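Local atomic coordinates of protein stn1 (Schizosaccharomyces pombe, PDB entry 3KF6), a protein that is required for telomere maintenance, binds single-stranded telomeric DNA and interacts with Ten1, this chain being its N-terminal OB-fold part. Residues 17-22 / 45-50; 25-30 / 74-79; 40-45 / 144-149; 103-108 / 116-121. One frame throughout, in Å; residues are numbered along the deposited sequence.

Contact 1 (17-22 / 45-50); sequences RWNPMF and FPIRWI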
loop_
_atom_site.group_PDB
_atom_site.type_symbol
_atom_site.label_atom_id
_atom_site.label_comp_id
_atom_site.label_asym_id
_atom_site.label_seq_id
_atom_site.Cartn_x
_atom_site.Cartn_y
_atom_site.Cartn_z
ATOM N N ARG A 17 -9.187 11.439 17.644
ATOM C CA ARG A 17 -7.815 11.539 17.147
ATOM C C ARG A 17 -7.703 11.441 15.615
ATOM O O ARG A 17 -8.613 11.844 14.886
ATOM C CB ARG A 17 -6.964 10.446 17.799
ATOM C CG ARG A 17 -5.478 10.570 17.542
ATOM C CD ARG A 17 -4.759 9.274 17.844
ATOM N NE ARG A 17 -3.344 9.366 17.502
ATOM C CZ ARG A 17 -2.440 8.442 17.810
ATOM N NH1 ARG A 17 -2.802 7.352 18.471
ATOM N NH2 ARG A 17 -1.173 8.606 17.452
ATOM N N TRP A 18 -6.583 10.897 15.136
ATOM C CA TRP A 18 -6.333 10.749 13.699
ATOM C C TRP A 18 -6.275 9.281 13.248
ATOM O O TRP A 18 -5.952 8.982 12.093
ATOM C CB TRP A 18 -5.031 11.475 13.316
ATOM C CG TRP A 18 -3.738 10.667 13.266
ATOM C CD1 TRP A 18 -3.579 9.312 13.425
ATOM C CD2 TRP A 18 -2.423 11.185 12.960
ATOM N NE1 TRP A 18 -2.258 8.961 13.230
ATOM C CE2 TRP A 18 -1.530 10.085 12.943
ATOM C CE3 TRP A 18 -1.919 12.467 12.693
ATOM C CZ2 TRP A 18 -0.156 10.234 12.667
ATOM C CZ3 TRP A 18 -0.557 12.609 12.419
ATOM C CH2 TRP A 18 0.305 11.498 12.408
ATOM N N ASN A 19 -6.585 8.378 14.170
ATOM C CA ASN A 19 -6.586 6.936 13.929
ATOM C C ASN A 19 -5.838 6.391 12.707
ATOM O O ASN A 19 -6.391 6.314 11.613
ATOM C CB ASN A 19 -8.027 6.426 13.876
ATOM C CG ASN A 19 -8.840 6.843 15.089
ATOM O OD1 ASN A 19 -8.510 6.507 16.221
ATOM N ND2 ASN A 19 -9.919 7.578 14.847
ATOM N N PRO A 20 -4.565 6.004 12.887
ATOM C CA PRO A 20 -3.786 5.455 11.770
ATOM C C PRO A 20 -4.260 4.005 11.600
ATOM O O PRO A 20 -4.165 3.200 12.526
ATOM C CB PRO A 20 -2.348 5.568 12.271
ATOM C CG PRO A 20 -2.496 5.355 13.756
ATOM C CD PRO A 20 -3.739 6.144 14.104
ATOM N N MET A 21 -4.778 3.671 10.422
ATOM C CA MET A 21 -5.316 2.331 10.197
ATOM C C MET A 21 -4.892 1.654 8.901
ATOM O O MET A 21 -4.470 2.310 7.949
ATOM C CB MET A 21 -6.847 2.390 10.189
ATOM C CG MET A 21 -7.490 2.870 11.477
ATOM S SD MET A 21 -9.306 2.936 11.312
ATOM C CE MET A 21 -9.701 1.196 11.198
ATOM N N PHE A 22 -5.025 0.330 8.880
ATOM C CA PHE A 22 -4.759 -0.457 7.685
ATOM C C PHE A 22 -6.088 -0.468 6.942
ATOM O O PHE A 22 -7.153 -0.485 7.563
ATOM C CB PHE A 22 -4.358 -1.890 8.042
ATOM C CG PHE A 22 -2.935 -2.021 8.488
ATOM C CD1 PHE A 22 -2.628 -2.508 9.755
ATOM C CD2 PHE A 22 -1.893 -1.657 7.636
ATOM C CE1 PHE A 22 -1.299 -2.633 10.169
ATOM C CE2 PHE A 22 -0.561 -1.780 8.043
ATOM C CZ PHE A 22 -0.266 -2.268 9.312
ATOM N N PHE A 45 -15.058 1.162 19.398
ATOM C CA PHE A 45 -14.599 2.542 19.482
ATOM C C PHE A 45 -15.171 3.395 18.354
ATOM O O PHE A 45 -15.218 2.963 17.204
ATOM C CB PHE A 45 -13.071 2.578 19.422
ATOM C CG PHE A 45 -12.400 1.846 20.555
ATOM C CD1 PHE A 45 -11.207 1.163 20.345
ATOM C CD2 PHE A 45 -12.950 1.854 21.834
ATOM C CE1 PHE A 45 -10.570 0.497 21.392
ATOM C CE2 PHE A 45 -12.322 1.193 22.886
ATOM C CZ PHE A 45 -11.130 0.514 22.665
ATOM N N PRO A 46 -15.628 4.617 18.674
ATOM C CA PRO A 46 -16.188 5.507 17.653
ATOM C C PRO A 46 -15.085 6.056 16.751
ATOM O O PRO A 46 -14.097 6.605 17.234
ATOM C CB PRO A 46 -16.869 6.593 18.480
ATOM C CG PRO A 46 -16.007 6.666 19.702
ATOM C CD PRO A 46 -15.763 5.210 20.017
ATOM N N ILE A 47 -15.255 5.905 15.443
ATOM C CA ILE A 47 -14.250 6.368 14.489
ATOM C C ILE A 47 -14.829 7.268 13.403
ATOM O O ILE A 47 -15.879 6.973 12.831
ATOM C CB ILE A 47 -13.554 5.170 13.794
ATOM C CG1 ILE A 47 -12.866 4.282 14.833
ATOM C CG2 ILE A 47 -12.535 5.674 12.777
ATOM C CD1 ILE A 47 -11.735 4.960 15.574
ATOM N N ARG A 48 -14.124 8.357 13.113
ATOM C CA ARG A 48 -14.542 9.298 12.082
ATOM C C ARG A 48 -13.345 9.723 11.235
ATOM O O ARG A 48 -13.365 9.596 10.009
ATOM C CB ARG A 48 -15.196 10.531 12.721
ATOM C CG ARG A 48 -15.654 11.598 11.723
ATOM C CD ARG A 48 -16.475 12.683 12.423
ATOM N NE ARG A 48 -16.741 13.844 11.573
ATOM C CZ ARG A 48 -17.490 13.828 10.473
ATOM N NH1 ARG A 48 -18.064 12.704 10.067
ATOM N NH2 ARG A 48 -17.668 14.944 9.777
ATOM N N TRP A 49 -12.299 10.217 11.893
ATOM C CA TRP A 49 -11.100 10.667 11.190
ATOM C C TRP A 49 -10.039 9.571 11.172
ATOM O O TRP A 49 -9.666 9.033 12.218
ATOM C CB TRP A 49 -10.558 11.935 11.841
ATOM C CG TRP A 49 -11.539 13.071 11.753
ATOM C CD1 TRP A 49 -12.363 13.526 12.745
ATOM C CD2 TRP A 49 -11.846 13.847 10.589
ATOM N NE1 TRP A 49 -13.168 14.542 12.267
ATOM C CE2 TRP A 49 -12.869 14.756 10.946
ATOM C CE3 TRP A 49 -11.357 13.859 9.274
ATOM C CZ2 TRP A 49 -13.409 15.669 10.035
ATOM C CZ3 TRP A 49 -11.898 14.768 8.369
ATOM C CH2 TRP A 49 -12.913 15.660 8.756
ATOM N N ILE A 50 -9.551 9.266 9.971
ATOM C CA ILE A 50 -8.574 8.197 9.767
ATOM C C ILE A 50 -7.408 8.602 8.868
ATOM O O ILE A 50 -7.527 9.510 8.043
ATOM C CB ILE A 50 -9.273 6.978 9.116
ATOM C CG1 ILE A 50 -10.415 6.501 10.013
ATOM C CG2 ILE A 50 -8.277 5.854 8.872
ATOM C CD1 ILE A 50 -11.274 5.441 9.379
#

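Contact 2 (25-30 / 74-79); sequences DVHKIS and SGMVLR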
loop_
_atom_site.group_PDB
_atom_site.type_symbol
_atom_site.label_atom_id
_atom_site.label_comp_id
_atom_site.label_asym_id
_atom_site.label_seq_id
_atom_site.Cartn_x
_atom_site.Cartn_y
_atom_site.Cartn_z
ATOM N N ASP A 25 -8.832 -2.975 7.758
ATOM C CA ASP A 25 -9.582 -2.676 8.977
ATOM C C ASP A 25 -10.593 -1.562 8.739
ATOM O O ASP A 25 -11.657 -1.525 9.371
ATOM C CB ASP A 25 -8.631 -2.303 10.123
ATOM C CG ASP A 25 -7.830 -3.497 10.619
ATOM O OD1 ASP A 25 -8.423 -4.594 10.728
ATOM O OD2 ASP A 25 -6.623 -3.345 10.907
ATOM N N VAL A 26 -10.270 -0.650 7.829
ATOM C CA VAL A 26 -11.194 0.433 7.508
ATOM C C VAL A 26 -12.476 -0.202 6.960
ATOM O O VAL A 26 -13.584 0.208 7.315
ATOM C CB VAL A 26 -10.576 1.400 6.464
ATOM C CG1 VAL A 26 -11.603 2.439 6.025
ATOM C CG2 VAL A 26 -9.374 2.101 7.067
ATOM N N HIS A 27 -12.318 -1.221 6.120
ATOM C CA HIS A 27 -13.463 -1.922 5.534
ATOM C C HIS A 27 -14.237 -2.751 6.554
ATOM O O HIS A 27 -15.286 -3.313 6.234
ATOM C CB HIS A 27 -13.001 -2.829 4.386
ATOM C CG HIS A 27 -12.726 -2.096 3.109
ATOM N ND1 HIS A 27 -13.731 -1.634 2.284
ATOM C CD2 HIS A 27 -11.560 -1.731 2.523
ATOM C CE1 HIS A 27 -13.196 -1.016 1.247
ATOM N NE2 HIS A 27 -11.879 -1.059 1.367
ATOM N N LYS A 28 -13.726 -2.822 7.780
ATOM C CA LYS A 28 -14.389 -3.589 8.831
ATOM C C LYS A 28 -15.133 -2.708 9.827
ATOM O O LYS A 28 -15.790 -3.210 10.742
ATOM C CB LYS A 28 -13.371 -4.461 9.569
ATOM C CG LYS A 28 -12.856 -5.620 8.737
ATOM C CD LYS A 28 -11.822 -6.433 9.494
ATOM C CE LYS A 28 -11.272 -7.555 8.630
ATOM N NZ LYS A 28 -10.183 -8.310 9.310
ATOM N N ILE A 29 -15.025 -1.396 9.658
ATOM C CA ILE A 29 -15.713 -0.467 10.547
ATOM C C ILE A 29 -17.214 -0.646 10.344
ATOM O O ILE A 29 -17.687 -0.748 9.213
ATOM C CB ILE A 29 -15.331 0.997 10.243
ATOM C CG1 ILE A 29 -13.842 1.221 10.528
ATOM C CG2 ILE A 29 -16.173 1.949 11.096
ATOM C CD1 ILE A 29 -13.329 2.579 10.081
ATOM N N SER A 30 -17.956 -0.691 11.444
ATOM C CA SER A 30 -19.402 -0.866 11.377
ATOM C C SER A 30 -20.145 0.464 11.413
ATOM O O SER A 30 -19.793 1.371 12.173
ATOM C CB SER A 30 -19.879 -1.753 12.532
ATOM O OG SER A 30 -19.519 -1.201 13.787
ATOM N N SER A 74 -2.820 -4.702 2.735
ATOM C CA SER A 74 -3.536 -5.331 3.839
ATOM C C SER A 74 -4.625 -6.305 3.394
ATOM O O SER A 74 -5.315 -6.883 4.229
ATOM C CB SER A 74 -4.138 -4.256 4.753
ATOM O OG SER A 74 -5.135 -3.517 4.071
ATOM N N GLY A 75 -4.778 -6.486 2.083
ATOM C CA GLY A 75 -5.784 -7.407 1.579
ATOM C C GLY A 75 -6.962 -6.738 0.903
ATOM O O GLY A 75 -7.780 -7.409 0.263
ATOM N N MET A 76 -7.047 -5.419 1.047
ATOM C CA MET A 76 -8.115 -4.624 0.450
ATOM C C MET A 76 -7.545 -3.286 0.007
ATOM O O MET A 76 -6.543 -2.826 0.558
ATOM C CB MET A 76 -9.230 -4.366 1.473
ATOM C CG MET A 76 -10.004 -5.606 1.881
ATOM S SD MET A 76 -11.060 -6.171 0.545
ATOM C CE MET A 76 -12.551 -5.213 0.888
ATOM N N VAL A 77 -8.163 -2.676 -1.001
ATOM C CA VAL A 77 -7.726 -1.355 -1.449
ATOM C C VAL A 77 -8.810 -0.369 -1.022
ATOM O O VAL A 77 -9.928 -0.768 -0.690
ATOM C CB VAL A 77 -7.525 -1.260 -2.983
ATOM C CG1 VAL A 77 -6.450 -2.244 -3.430
ATOM C CG2 VAL A 77 -8.845 -1.512 -3.710
ATOM N N LEU A 78 -8.480 0.916 -1.029
ATOM C CA LEU A 78 -9.432 1.932 -0.611
ATOM C C LEU A 78 -9.539 3.076 -1.611
ATOM O O LEU A 78 -8.531 3.589 -2.089
ATOM C CB LEU A 78 -9.011 2.491 0.752
ATOM C CG LEU A 78 -9.930 3.527 1.410
ATOM C CD1 LEU A 78 -11.248 2.876 1.789
ATOM C CD2 LEU A 78 -9.247 4.102 2.650
ATOM N N ARG A 79 -10.770 3.471 -1.923
ATOM C CA ARG A 79 -10.992 4.586 -2.827
ATOM C C ARG A 79 -10.890 5.854 -1.988
ATOM O O ARG A 79 -11.591 5.996 -0.984
ATOM C CB ARG A 79 -12.381 4.492 -3.467
ATOM C CG ARG A 79 -12.440 3.635 -4.723
ATOM C CD ARG A 79 -13.884 3.533 -5.220
ATOM N NE ARG A 79 -13.988 3.055 -6.597
ATOM C CZ ARG A 79 -13.768 3.804 -7.675
ATOM N NH1 ARG A 79 -13.427 5.080 -7.551
ATOM N NH2 ARG A 79 -13.900 3.276 -8.884
#

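Contact 3 (40-45 / 144-149); sequences GFWMGF and KNLTKI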
loop_
_atom_site.group_PDB
_atom_site.type_symbol
_atom_site.label_atom_id
_atom_site.label_comp_id
_atom_site.label_asym_id
_atom_site.label_seq_id
_atom_site.Cartn_x
_atom_site.Cartn_y
_atom_site.Cartn_z
ATOM N N GLY A 40 -18.416 5.861 12.811
ATOM C CA GLY A 40 -18.537 4.425 12.670
ATOM C C GLY A 40 -17.923 3.816 13.917
ATOM O O GLY A 40 -17.466 4.548 14.796
ATOM N N PHE A 41 -17.909 2.493 14.010
ATOM C CA PHE A 41 -17.330 1.848 15.179
ATOM C C PHE A 41 -16.353 0.735 14.836
ATOM O O PHE A 41 -16.641 -0.137 14.018
ATOM C CB PHE A 41 -18.433 1.311 16.093
ATOM C CG PHE A 41 -19.302 2.386 16.679
ATOM C CD1 PHE A 41 -20.306 2.975 15.917
ATOM C CD2 PHE A 41 -19.094 2.835 17.976
ATOM C CE1 PHE A 41 -21.091 4.002 16.443
ATOM C CE2 PHE A 41 -19.874 3.861 18.512
ATOM C CZ PHE A 41 -20.871 4.444 17.743
ATOM N N TRP A 42 -15.186 0.785 15.471
ATOM C CA TRP A 42 -14.143 -0.210 15.267
ATOM C C TRP A 42 -13.783 -0.767 16.639
ATOM O O TRP A 42 -13.276 -0.046 17.495
ATOM C CB TRP A 42 -12.921 0.440 14.602
ATOM C CG TRP A 42 -11.820 -0.529 14.255
ATOM C CD1 TRP A 42 -11.966 -1.798 13.772
ATOM C CD2 TRP A 42 -10.409 -0.292 14.339
ATOM N NE1 TRP A 42 -10.731 -2.368 13.552
ATOM C CE2 TRP A 42 -9.759 -1.465 13.892
ATOM C CE3 TRP A 42 -9.629 0.798 14.749
ATOM C CZ2 TRP A 42 -8.364 -1.578 13.842
ATOM C CZ3 TRP A 42 -8.241 0.686 14.699
ATOM C CH2 TRP A 42 -7.626 -0.497 14.249
ATOM N N MET A 43 -14.063 -2.051 16.843
ATOM C CA MET A 43 -13.801 -2.710 18.116
ATOM C C MET A 43 -14.558 -2.003 19.236
ATOM O O MET A 43 -14.119 -1.993 20.387
ATOM C CB MET A 43 -12.300 -2.717 18.428
ATOM C CG MET A 43 -11.467 -3.527 17.452
ATOM S SD MET A 43 -9.773 -3.765 18.033
ATOM C CE MET A 43 -9.015 -2.235 17.503
ATOM N N GLY A 44 -15.698 -1.410 18.886
ATOM C CA GLY A 44 -16.512 -0.713 19.867
ATOM C C GLY A 44 -16.152 0.751 20.027
ATOM O O GLY A 44 -16.854 1.501 20.706
ATOM N N PHE A 45 -15.058 1.162 19.398
ATOM C CA PHE A 45 -14.599 2.542 19.482
ATOM C C PHE A 45 -15.171 3.395 18.354
ATOM O O PHE A 45 -15.218 2.963 17.204
ATOM C CB PHE A 45 -13.071 2.578 19.422
ATOM C CG PHE A 45 -12.400 1.846 20.555
ATOM C CD1 PHE A 45 -11.207 1.163 20.345
ATOM C CD2 PHE A 45 -12.950 1.854 21.834
ATOM C CE1 PHE A 45 -10.570 0.497 21.392
ATOM C CE2 PHE A 45 -12.322 1.193 22.886
ATOM C CZ PHE A 45 -11.130 0.514 22.665
ATOM N N LYS A 144 -2.791 -2.937 18.206
ATOM C CA LYS A 144 -2.564 -3.791 19.368
ATOM C C LYS A 144 -3.058 -3.118 20.643
ATOM O O LYS A 144 -3.701 -3.759 21.478
ATOM C CB LYS A 144 -1.085 -4.151 19.483
ATOM C CG LYS A 144 -0.645 -5.157 18.431
ATOM C CD LYS A 144 0.856 -5.404 18.457
ATOM C CE LYS A 144 1.247 -6.408 17.380
ATOM N NZ LYS A 144 2.721 -6.523 17.224
ATOM N N ASN A 145 -2.777 -1.829 20.786
ATOM C CA ASN A 145 -3.218 -1.103 21.971
ATOM C C ASN A 145 -4.738 -0.992 22.043
ATOM O O ASN A 145 -5.329 -1.206 23.103
ATOM C CB ASN A 145 -2.585 0.289 22.019
ATOM C CG ASN A 145 -1.138 0.249 22.469
ATOM O OD1 ASN A 145 -0.787 -0.493 23.388
ATOM N ND2 ASN A 145 -0.293 1.051 21.836
ATOM N N LEU A 146 -5.381 -0.662 20.926
ATOM C CA LEU A 146 -6.835 -0.553 20.941
ATOM C C LEU A 146 -7.481 -1.900 21.249
ATOM O O LEU A 146 -8.499 -1.961 21.938
ATOM C CB LEU A 146 -7.364 -0.019 19.607
ATOM C CG LEU A 146 -7.170 1.473 19.319
ATOM C CD1 LEU A 146 -8.011 1.859 18.105
ATOM C CD2 LEU A 146 -7.598 2.301 20.521
ATOM N N THR A 147 -6.886 -2.978 20.749
ATOM C CA THR A 147 -7.413 -4.320 20.987
ATOM C C THR A 147 -7.378 -4.657 22.479
ATOM O O THR A 147 -8.333 -5.219 23.013
ATOM C CB THR A 147 -6.603 -5.387 20.218
ATOM O OG1 THR A 147 -6.657 -5.115 18.812
ATOM C CG2 THR A 147 -7.172 -6.775 20.475
ATOM N N LYS A 148 -6.278 -4.310 23.143
ATOM C CA LYS A 148 -6.129 -4.573 24.572
ATOM C C LYS A 148 -7.156 -3.785 25.375
ATOM O O LYS A 148 -7.789 -4.318 26.288
ATOM C CB LYS A 148 -4.711 -4.215 25.037
ATOM C CG LYS A 148 -3.611 -5.035 24.386
ATOM C CD LYS A 148 -2.250 -4.703 24.974
ATOM C CE LYS A 148 -1.169 -5.574 24.358
ATOM N NZ LYS A 148 0.163 -5.334 24.975
ATOM N N ILE A 149 -7.307 -2.511 25.031
ATOM C CA ILE A 149 -8.261 -1.644 25.712
ATOM C C ILE A 149 -9.668 -2.196 25.550
ATOM O O ILE A 149 -10.430 -2.282 26.513
ATOM C CB ILE A 149 -8.228 -0.215 25.138
ATOM C CG1 ILE A 149 -6.852 0.405 25.376
ATOM C CG2 ILE A 149 -9.317 0.633 25.780
ATOM C CD1 ILE A 149 -6.668 1.751 24.709
#

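Contact 4 (103-108 / 116-121); sequences VCVFGK and VELIAQ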
loop_
_atom_site.group_PDB
_atom_site.type_symbol
_atom_site.label_atom_id
_atom_site.label_comp_id
_atom_site.label_asym_id
_atom_site.label_seq_id
_atom_site.Cartn_x
_atom_site.Cartn_y
_atom_site.Cartn_z
ATOM N N VAL A 103 1.399 7.546 -0.866
ATOM C CA VAL A 103 0.774 8.701 -0.237
ATOM C C VAL A 103 0.296 8.404 1.173
ATOM O O VAL A 103 -0.023 7.254 1.512
ATOM C CB VAL A 103 -0.461 9.216 -1.038
ATOM C CG1 VAL A 103 -0.029 9.730 -2.409
ATOM C CG2 VAL A 103 -1.507 8.105 -1.172
ATOM N N CYS A 104 0.274 9.454 1.990
ATOM C CA CYS A 104 -0.227 9.402 3.357
ATOM C C CYS A 104 -1.457 10.307 3.278
ATOM O O CYS A 104 -1.340 11.501 2.997
ATOM C CB CYS A 104 0.785 9.991 4.342
ATOM S SG CYS A 104 0.123 10.130 6.010
ATOM N N VAL A 105 -2.632 9.732 3.503
ATOM C CA VAL A 105 -3.879 10.485 3.409
ATOM C C VAL A 105 -4.639 10.569 4.721
ATOM O O VAL A 105 -4.809 9.567 5.415
ATOM C CB VAL A 105 -4.826 9.839 2.375
ATOM C CG1 VAL A 105 -6.118 10.647 2.274
ATOM C CG2 VAL A 105 -4.133 9.735 1.022
ATOM N N PHE A 106 -5.102 11.773 5.050
ATOM C CA PHE A 106 -5.889 11.981 6.258
ATOM C C PHE A 106 -7.284 12.372 5.792
ATOM O O PHE A 106 -7.428 13.249 4.940
ATOM C CB PHE A 106 -5.300 13.110 7.103
ATOM C CG PHE A 106 -6.088 13.404 8.352
ATOM C CD1 PHE A 106 -6.219 12.442 9.353
ATOM C CD2 PHE A 106 -6.710 14.638 8.523
ATOM C CE1 PHE A 106 -6.958 12.707 10.508
ATOM C CE2 PHE A 106 -7.452 14.911 9.677
ATOM C CZ PHE A 106 -7.573 13.944 10.668
ATOM N N GLY A 107 -8.311 11.725 6.332
ATOM C CA GLY A 107 -9.660 12.060 5.915
ATOM C C GLY A 107 -10.734 11.442 6.779
ATOM O O GLY A 107 -10.446 10.837 7.813
ATOM N N LYS A 108 -11.984 11.605 6.360
ATOM C CA LYS A 108 -13.099 11.044 7.104
ATOM C C LYS A 108 -13.734 9.924 6.306
ATOM O O LYS A 108 -13.750 9.953 5.076
ATOM C CB LYS A 108 -14.149 12.119 7.414
ATOM C CG LYS A 108 -14.628 12.909 6.211
ATOM C CD LYS A 108 -15.780 13.834 6.597
ATOM C CE LYS A 108 -16.127 14.813 5.486
ATOM N NZ LYS A 108 -15.057 15.829 5.277
ATOM N N VAL A 116 -17.225 1.411 1.723
ATOM C CA VAL A 116 -16.756 2.613 2.396
ATOM C C VAL A 116 -15.663 3.260 1.554
ATOM O O VAL A 116 -14.964 2.583 0.804
ATOM C CB VAL A 116 -16.179 2.279 3.794
ATOM C CG1 VAL A 116 -14.979 1.364 3.652
ATOM C CG2 VAL A 116 -15.793 3.557 4.526
ATOM N N GLU A 117 -15.539 4.575 1.671
ATOM C CA GLU A 117 -14.523 5.326 0.947
ATOM C C GLU A 117 -13.978 6.380 1.891
ATOM O O GLU A 117 -14.548 6.625 2.951
ATOM C CB GLU A 117 -15.114 5.984 -0.304
ATOM C CG GLU A 117 -16.427 6.710 -0.070
ATOM C CD GLU A 117 -16.913 7.454 -1.301
ATOM O OE1 GLU A 117 -16.856 6.882 -2.411
ATOM O OE2 GLU A 117 -17.359 8.613 -1.155
ATOM N N LEU A 118 -12.862 6.992 1.521
ATOM C CA LEU A 118 -12.260 8.004 2.369
ATOM C C LEU A 118 -12.294 9.356 1.673
ATOM O O LEU A 118 -11.792 9.492 0.558
ATOM C CB LEU A 118 -10.809 7.610 2.680
ATOM C CG LEU A 118 -9.991 8.534 3.584
ATOM C CD1 LEU A 118 -10.549 8.505 4.992
ATOM C CD2 LEU A 118 -8.532 8.068 3.582
ATOM N N ILE A 119 -12.903 10.348 2.318
ATOM C CA ILE A 119 -12.951 11.686 1.745
ATOM C C ILE A 119 -11.719 12.387 2.293
ATOM O O ILE A 119 -11.624 12.656 3.490
ATOM C CB ILE A 119 -14.214 12.458 2.182
ATOM C CG1 ILE A 119 -15.474 11.640 1.873
ATOM C CG2 ILE A 119 -14.242 13.823 1.490
ATOM C CD1 ILE A 119 -15.660 11.278 0.412
ATOM N N ALA A 120 -10.769 12.672 1.411
ATOM C CA ALA A 120 -9.516 13.297 1.811
ATOM C C ALA A 120 -9.630 14.735 2.297
ATOM O O ALA A 120 -10.335 15.547 1.701
ATOM C CB ALA A 120 -8.518 13.232 0.657
ATOM N N GLN A 121 -8.925 15.032 3.385
ATOM C CA GLN A 121 -8.891 16.382 3.936
ATOM C C GLN A 121 -7.506 16.939 3.632
ATOM O O GLN A 121 -7.331 18.139 3.422
ATOM C CB GLN A 121 -9.134 16.375 5.445
ATOM C CG GLN A 121 -8.976 17.758 6.064
ATOM C CD GLN A 121 -9.432 17.822 7.504
ATOM O OE1 GLN A 121 -10.629 17.807 7.789
ATOM N NE2 GLN A 121 -8.476 17.887 8.425
HETATM O O HOH W 1 -12.540 15.040 4.489
#

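Contact 1 (17-22 / 45-50)
Asn19 and Ile50 bring the two backbones closest, with 4.8 Å between their CA atoms. Here the loop 17-22 lies along the start of strand 49-62, the first strand of the OB-fold barrel. Backbone hydrogen bonds between Gln51 and both Asn19 and Met21 hold the loop beside that strand. Ile50 CA also makes C-H...O contacts with two carbonyls of the loop, Trp18 O at 3.6 Å and Asn19 O at 3.4 Å. The side chain of Asn19 does the polar work. Its CG, anti to the carbonyl carbon (chi1 -52°), is placed against Ile47 CD1. Asn19 ND2 donates to Trp49 O over 3.0 Å, with an N-H...O angle of 146°. The other end of the amide, OD1, is hydrogen-bonded to Tyr142 OH on helix 130-153. Both ends of the group are therefore used, which fixes its rotation. The Ile47 side chain crosses that of Asn19 obliquely, with Ile47 CD1 3.3 Å from Asn19 ND2. Deeper in, Met21 crosses Ile50 at a slant. Met21 SD rests 3.7 Å from Ile50 CD1, and Ile50 CG2 also touches the sulfur. At the outer end, Arg17 O sits 3.6 Å from Trp49 CB.

Contact 2 (25-30 / 74-79)
His27 has CG anti to its carbonyl carbon (chi1 -78°), and its ring reaches across to segment 74-79. Met76 starts the same way but bends at chi2 and again at chi3, so that CE folds back over the imidazole. Met76 CE lies 3.9 Å from the centroid of the His27 ring, only 12° off the ring normal, as a CH-pi contact over the face. Met76 CB touches the same ring at His27 CD2, 3.7 Å away. At the ring edge, His27 NE2 donates to Val77 O over 2.8 Å, with an N-H...O angle of 154°. This bond ties a side chain of the type I turn Val26-Ile29 to a backbone carbonyl of segment 74-79. Leu78 CD1 packs on both His27 NE2, at 4.0 Å, and Val26 CG1, at 4.3 Å. An alanine at His27 would probably leave Val77 O without this donor and the Met76 methyl without the ring beneath it. Further out, Glu115 and Val116 also touch His27, and Gly75 N bonds to Ser6 of the Ten1 chain. Ile23 of helix 23-26 packs on Met76 and Leu78, while strand 77-83 runs between strands 65-71 and 117-120 of the barrel.

Contact 3 (40-45 / 144-149)
Leu146 is touched by three side chains of segment 40-45. Its CD1 lies 3.6 Å from Trp42 CZ3, and the two side chains cross at about a right angle. Leu146 CB is tight against Met43 CE at 3.5 Å. Leu146 CD2 meets Phe45 CE1 at 3.6 Å. The edge of the Phe45 ring also points at the helix backbone, CE1 standing 3.3 Å from Leu146 O. One turn further on, Ile149 CG2 packs on Phe45 CZ at 3.6 Å. An alanine at Phe45 would probably open a gap between turn and helix and leave Leu146 CD2 and Ile149 CG2 without their partner. The turn is type I', Trp42 to Phe45, and closes a tight beta hairpin of strands 40-42 and 45-47. Paired backbone bonds between Trp42 and Phe45 hold it. The Met43 chain bends at chi3, and CE sits 3.7 Å above the centre of the Trp42 ring. Thr147 OG1, beside Met43 SD, is hydrogen-bonded to Lys143 O within helix 130-153. Ser150 OG of that helix is hydrogen-bonded to Met43 O.

Contact 4 (103-108 / 116-121)
Gln121 runs beside Phe106, both side chains pointing the same way. Gln121 CB starts 3.6 Å from Phe106 O. Its CG lies anti to the backbone N (chi1 175°), and the chain stays extended beyond it. Gln121 CD comes within 4.1 Å of Phe106 CE2. At the tip, Gln121 NE2 reaches the ring edge, in the ring plane and 3.4 Å from Phe106 CE2, with the amide turned 72° against the ring. The other tip atom, OE1, packs on Trp49. At the base of this side chain Gln121 N donates to Phe106 O. The two segments form the beta hairpin of strands 102-110 and 117-120, the last hairpin of the OB barrel. The short strands cross at 107°, far from a flat antiparallel pair, as suits a strongly curled sheet. Lys108 and Ile119 are the hydrogen-bonded pair, with Ile119 N to Lys108 O at 2.9 Å and Lys108 N to Ile119 O at 3.1 Å. A water also links Lys108 NZ, 2.8 Å away, to Ile119 O, so this carbonyl accepts twice. Gly107 and Ala120 form the antiparallel non-hydrogen-bonded pair, and a CB on Gly107 would clash with Ile119 O. On the barrel interior, Leu118 CD1 lies 3.4 Å from Gly107 C. The Leu118 and Val105 side chains pass each other in opposite directions, Leu118 CD2 touching Val105 CG1, which also touches Ala120 CB.

How the contacts relate
Contacts 1, 2 and 4 join around the barrel; contact 3 is a surface contact, its centre about 17 Å from the centre of the chain. Contacts 1 and 4 meet where Ile50 N lies 2.8 Å from Gly107 O, a probable hydrogen bond between neighbouring strands. Contacts 2 and 4 meet likewise, Arg79 O lying 3.0 Å from Leu118 N. Ile29 CD1 packs 3.6 Å from Ile50 CD1, linking contacts 1 and 2. Segments 40-45 and 45-50 share Phe45, which touches across only in contact 3, and Met21 CE packs on Trp42. Contacts 3 and 4 do not touch, their centres being about 20 Å apart. Contact 4 lies within the DNA-binding OB region, as does segment 74-79.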